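Long-range contact in alpha-2,3-sialyltransferase (Campylobacter jejuni, PDB 2P2V), which probably transfers sialic acid in alpha-2,3 linkage from a CMP-activated donor to acceptor sugars, this chain being the N-terminal, presumably catalytic part of a longer membrane-associated protein: residues Y43-F51 against L59-N69. Sequence-based numbering, arbitrary orientation.
Sequences YDVFRCNQF and LGKKIKAVFFN. With CSF (cytidine-5'-monophosphate-3-fluoro-N-acetyl-neuraminic acid), chain O; EDO (1,2-ethanediol), chain E; EDO (1,2-ethanediol), chain D.
With CG anti to the carbonyl carbon in both Phe46 (chi1 -78°) and Phe67, the two rings swing to where they can meet, on the face of the sheet that the strand pairing makes them share with Ala65. There CE1 of Phe67 presses over one face of the Phe46 ring, 3.5 Å from its CD2, with the planes turned 54° apart; Ala65, small enough to fit beside them, meets Phe46 CE1 with its methyl. Helix 150-161 packs on Phe67 from this side. On the other face, CG of Phe51 sits between backbone N and carbonyl carbon (chi1 67°); its CE2 meets Ile63 CD1 at 3.3 Å and its CE1 meets Val66 CG1. Buried Arg47 suits its place by its long chain: the aliphatic CG lies on Ile63, while the bends beyond carry the guanidinium to a salt bridge with Glu54 and, through waters, to the Gly60 carbonyl.

Strands 44-48 and 65-68 run parallel, joined by backbone bonds such as Arg47 N to Ala65 O and, ending the ladder, Asn49 N to Phe67 O at 2.8 Å. Just beyond, Asn49 ND2 donates to both O3A and OAA of the bound CMP-3-fluoro-N-acetylneuraminic acid, each at 3.0 Å, and Asn69 ND2 reaches the same OAA at 3.1 Å. The two amides are linked through a water between Asn49 OD1 and Asn69 OD1. Gln50 uses both ends of its amide on the glycerol tail, taking a bond from O9A and giving one to O8A. Just past the paired strands, the neutral amides of Asn49 and Asn69 thus grip the carboxylate by N-H donation, Asn49 the phosphate too, a placement consistent with the parallel pairing setting both for the donor's anionic groups.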
# COMPACT_ATOMS: atom_id res chain seq x y z
N TYR A 43 20.29 -34.30 2.66
CA TYR A 43 20.40 -32.92 3.11
C TYR A 43 20.27 -31.97 1.90
O TYR A 43 20.53 -32.35 0.76
CB TYR A 43 21.74 -32.65 3.82
CG TYR A 43 22.96 -33.03 3.00
CD1 TYR A 43 23.48 -32.15 2.02
CD2 TYR A 43 23.61 -34.27 3.20
CE1 TYR A 43 24.59 -32.50 1.27
CE2 TYR A 43 24.71 -34.63 2.46
CZ TYR A 43 25.20 -33.74 1.51
OH TYR A 43 26.28 -34.09 0.76
N ASP A 44 19.88 -30.73 2.21
CA ASP A 44 19.95 -29.56 1.27
C ASP A 44 21.13 -28.74 1.75
O ASP A 44 21.59 -28.88 2.88
CB ASP A 44 18.65 -28.73 1.34
CG ASP A 44 17.46 -29.43 0.67
OD1 ASP A 44 17.69 -30.23 -0.23
OD2 ASP A 44 16.27 -29.22 1.04
N VAL A 45 21.62 -27.80 0.93
CA VAL A 45 22.79 -27.04 1.30
C VAL A 45 22.42 -25.53 1.13
O VAL A 45 21.80 -25.18 0.13
CB VAL A 45 23.91 -27.30 0.30
CG1 VAL A 45 25.07 -26.48 0.66
CG2 VAL A 45 24.33 -28.83 0.29
N PHE A 46 22.85 -24.68 2.07
CA PHE A 46 22.73 -23.21 1.93
C PHE A 46 24.14 -22.65 1.85
O PHE A 46 25.04 -23.08 2.61
CB PHE A 46 22.03 -22.58 3.13
CG PHE A 46 20.51 -22.72 3.16
CD1 PHE A 46 19.78 -23.34 2.17
CD2 PHE A 46 19.83 -22.19 4.27
CE1 PHE A 46 18.37 -23.43 2.27
CE2 PHE A 46 18.45 -22.27 4.39
CZ PHE A 46 17.71 -22.88 3.38
N ARG A 47 24.37 -21.71 0.93
CA ARG A 47 25.67 -21.06 0.85
C ARG A 47 25.43 -19.55 0.82
O ARG A 47 24.32 -19.09 0.53
CB ARG A 47 26.40 -21.44 -0.45
CG ARG A 47 26.64 -22.98 -0.73
CD ARG A 47 27.53 -23.58 0.35
NE ARG A 47 28.87 -23.00 0.48
CZ ARG A 47 29.93 -23.38 -0.24
NH1 ARG A 47 29.80 -24.28 -1.18
NH2 ARG A 47 31.12 -22.85 -0.01
N CYS A 48 26.47 -18.76 1.09
CA CYS A 48 26.24 -17.34 1.13
C CYS A 48 27.40 -16.62 0.46
O CYS A 48 28.49 -17.20 0.29
CB CYS A 48 26.13 -16.83 2.58
SG CYS A 48 27.57 -17.03 3.65
N ASN A 49 27.13 -15.37 0.09
CA ASN A 49 28.19 -14.43 -0.25
C ASN A 49 29.17 -15.02 -1.29
O ASN A 49 28.70 -15.49 -2.33
CB ASN A 49 28.84 -13.91 1.02
CG ASN A 49 27.83 -13.21 1.95
OD1 ASN A 49 26.75 -12.81 1.53
ND2 ASN A 49 28.21 -13.04 3.21
N GLN A 50 30.49 -14.91 -1.05
CA GLN A 50 31.44 -15.35 -2.07
C GLN A 50 31.75 -16.87 -2.01
O GLN A 50 32.91 -17.26 -2.09
CB GLN A 50 32.72 -14.53 -1.97
CG GLN A 50 32.55 -13.10 -2.44
CD GLN A 50 31.92 -12.18 -1.38
OE1 GLN A 50 30.74 -11.86 -1.46
NE2 GLN A 50 32.73 -11.72 -0.41
N PHE A 51 30.73 -17.72 -1.93
CA PHE A 51 30.96 -19.16 -1.82
C PHE A 51 31.70 -19.71 -3.06
O PHE A 51 32.48 -20.68 -2.98
CB PHE A 51 29.61 -19.91 -1.59
CG PHE A 51 28.70 -19.85 -2.76
CD1 PHE A 51 27.77 -18.82 -2.89
CD2 PHE A 51 28.79 -20.80 -3.77
CE1 PHE A 51 26.96 -18.73 -4.03
CE2 PHE A 51 27.99 -20.73 -4.91
CZ PHE A 51 27.07 -19.68 -5.04
N LEU A 59 31.01 -28.67 -1.07
CA LEU A 59 29.70 -29.21 -0.71
C LEU A 59 28.87 -29.61 -1.93
O LEU A 59 27.65 -29.71 -1.86
CB LEU A 59 28.95 -28.21 0.19
CG LEU A 59 29.37 -28.25 1.65
CD1 LEU A 59 28.62 -27.18 2.41
CD2 LEU A 59 29.03 -29.64 2.25
N GLY A 60 29.54 -29.88 -3.05
CA GLY A 60 28.87 -30.34 -4.25
C GLY A 60 28.35 -29.16 -5.06
O GLY A 60 28.65 -28.00 -4.75
N LYS A 61 27.57 -29.47 -6.09
CA LYS A 61 27.17 -28.49 -7.10
C LYS A 61 25.74 -27.99 -6.89
O LYS A 61 25.35 -26.98 -7.49
CB LYS A 61 27.29 -29.10 -8.50
CG LYS A 61 28.72 -29.40 -8.99
CD LYS A 61 28.69 -29.91 -10.44
CE LYS A 61 28.37 -28.75 -11.43
NZ LYS A 61 28.07 -29.13 -12.87
N LYS A 62 24.95 -28.74 -6.10
CA LYS A 62 23.54 -28.45 -5.88
C LYS A 62 23.32 -27.63 -4.62
O LYS A 62 23.51 -28.12 -3.50
CB LYS A 62 22.69 -29.73 -5.88
CG LYS A 62 23.07 -30.65 -7.05
CD LYS A 62 22.00 -31.66 -7.37
CE LYS A 62 22.32 -32.34 -8.69
NZ LYS A 62 21.41 -33.51 -9.00
N ILE A 63 23.02 -26.33 -4.82
CA ILE A 63 22.68 -25.43 -3.73
C ILE A 63 21.16 -25.19 -3.63
O ILE A 63 20.50 -24.81 -4.63
CB ILE A 63 23.50 -24.07 -3.83
CG1 ILE A 63 25.00 -24.33 -3.85
CG2 ILE A 63 23.15 -23.24 -2.61
CD1 ILE A 63 25.85 -23.13 -4.39
N LYS A 64 20.57 -25.47 -2.47
CA LYS A 64 19.18 -25.22 -2.29
C LYS A 64 18.88 -23.71 -2.22
O LYS A 64 17.92 -23.25 -2.83
CB LYS A 64 18.62 -25.92 -1.02
CG LYS A 64 17.11 -25.81 -0.84
CD LYS A 64 16.28 -26.65 -1.86
CE LYS A 64 14.83 -26.80 -1.41
NZ LYS A 64 14.07 -27.67 -2.35
N ALA A 65 19.68 -22.94 -1.51
CA ALA A 65 19.45 -21.48 -1.57
C ALA A 65 20.79 -20.83 -1.40
O ALA A 65 21.61 -21.29 -0.62
CB ALA A 65 18.57 -21.00 -0.50
N VAL A 66 20.96 -19.68 -2.05
CA VAL A 66 22.11 -18.86 -1.76
C VAL A 66 21.64 -17.58 -1.14
O VAL A 66 20.50 -17.16 -1.37
CB VAL A 66 22.93 -18.46 -3.07
CG1 VAL A 66 23.64 -19.71 -3.71
CG2 VAL A 66 22.03 -17.75 -4.09
N PHE A 67 22.55 -16.91 -0.41
CA PHE A 67 22.13 -15.74 0.37
C PHE A 67 23.14 -14.66 0.14
O PHE A 67 24.34 -14.90 0.31
CB PHE A 67 22.12 -16.04 1.87
CG PHE A 67 21.05 -17.02 2.27
CD1 PHE A 67 21.24 -18.37 2.00
CD2 PHE A 67 19.87 -16.59 2.84
CE1 PHE A 67 20.20 -19.29 2.32
CE2 PHE A 67 18.84 -17.50 3.15
CZ PHE A 67 19.03 -18.81 2.88
N PHE A 68 22.65 -13.48 -0.19
CA PHE A 68 23.56 -12.32 -0.51
C PHE A 68 23.10 -11.06 0.20
O PHE A 68 21.89 -10.82 0.43
CB PHE A 68 23.51 -12.03 -2.04
CG PHE A 68 23.96 -13.18 -2.93
CD1 PHE A 68 25.24 -13.79 -2.79
CD2 PHE A 68 23.11 -13.66 -3.90
CE1 PHE A 68 25.61 -14.87 -3.61
CE2 PHE A 68 23.51 -14.69 -4.76
CZ PHE A 68 24.79 -15.29 -4.60
N ASN A 69 24.07 -10.19 0.52
CA ASN A 69 23.80 -8.96 1.22
C ASN A 69 23.32 -7.86 0.25
O ASN A 69 23.66 -7.85 -0.95
CB ASN A 69 25.10 -8.48 1.95
CG ASN A 69 25.48 -9.39 3.17
OD1 ASN A 69 24.63 -10.11 3.74
ND2 ASN A 69 26.74 -9.39 3.53
C5A CSF O . 31.44 -8.90 5.69
C4A CSF O . 31.60 -9.75 6.95
C2A CSF O . 29.78 -11.35 6.12
O6A CSF O . 29.78 -10.55 4.91
C6A CSF O . 30.98 -9.82 4.55
C3A CSF O . 30.31 -10.52 7.28
O4A CSF O . 31.89 -8.91 8.05
N5A CSF O . 32.78 -8.34 5.39
C7A CSF O . 30.66 -9.04 3.28
C8A CSF O . 30.18 -9.98 2.18
C9A CSF O . 29.74 -9.20 0.91
O9A CSF O . 29.39 -10.10 -0.17
O8A CSF O . 31.22 -10.96 1.91
O7A CSF O . 29.70 -8.02 3.60
C1A CSF O . 28.34 -11.69 6.50
OBA CSF O . 28.16 -12.16 7.66
OAA CSF O . 27.43 -11.50 5.65
O1A CSF O . 30.44 -12.63 6.04
O2A CSF O . 32.86 -12.80 5.55
N1 CSF O . 32.78 -16.88 8.43
C2 CSF O . 33.36 -17.13 9.71
N3 CSF O . 34.71 -16.99 9.89
C4 CSF O . 35.50 -16.63 8.85
C5 CSF O . 34.94 -16.39 7.59
C6 CSF O . 33.57 -16.52 7.40
C3' CSF O . 29.91 -15.23 7.72
C2' CSF O . 30.45 -16.01 8.91
C1' CSF O . 31.32 -17.06 8.24
O4' CSF O . 30.99 -17.12 6.83
C4' CSF O . 29.95 -16.19 6.54
PA CSF O . 31.53 -13.20 4.97
O5' CSF O . 31.42 -14.81 5.17
C5' CSF O . 30.18 -15.50 5.20
O3' CSF O . 28.55 -14.85 7.95
O2' CSF O . 29.36 -16.63 9.64
N4 CSF O . 36.85 -16.50 9.01
O2 CSF O . 32.62 -17.45 10.67
O3A CSF O . 31.17 -12.95 3.53
C10 CSF O . 32.83 -7.12 4.83
O10 CSF O . 31.82 -6.46 4.55
C11 CSF O . 34.22 -6.60 4.55
F3A CSF O . 29.32 -9.63 7.63
C1 EDO E . 21.48 -35.47 0.07
O1 EDO E . 20.15 -35.24 -0.38
C2 EDO E . 22.48 -35.22 -1.02
O2 EDO E . 23.37 -36.35 -0.99
C1 EDO D . 23.44 -10.76 6.62
O1 EDO D . 23.63 -9.35 6.37
C2 EDO D . 23.59 -11.00 8.11
O2 EDO D . 24.27 -9.89 8.70
O HOH W 1 15.86 -30.04 -2.28
O HOH W 2 21.26 -28.73 -1.90
O HOH W 3 30.63 -26.68 -3.16
O HOH W 4 27.65 -25.96 -2.52
O HOH W 5 24.23 -12.87 3.08
O HOH W 6 26.73 -11.20 -0.54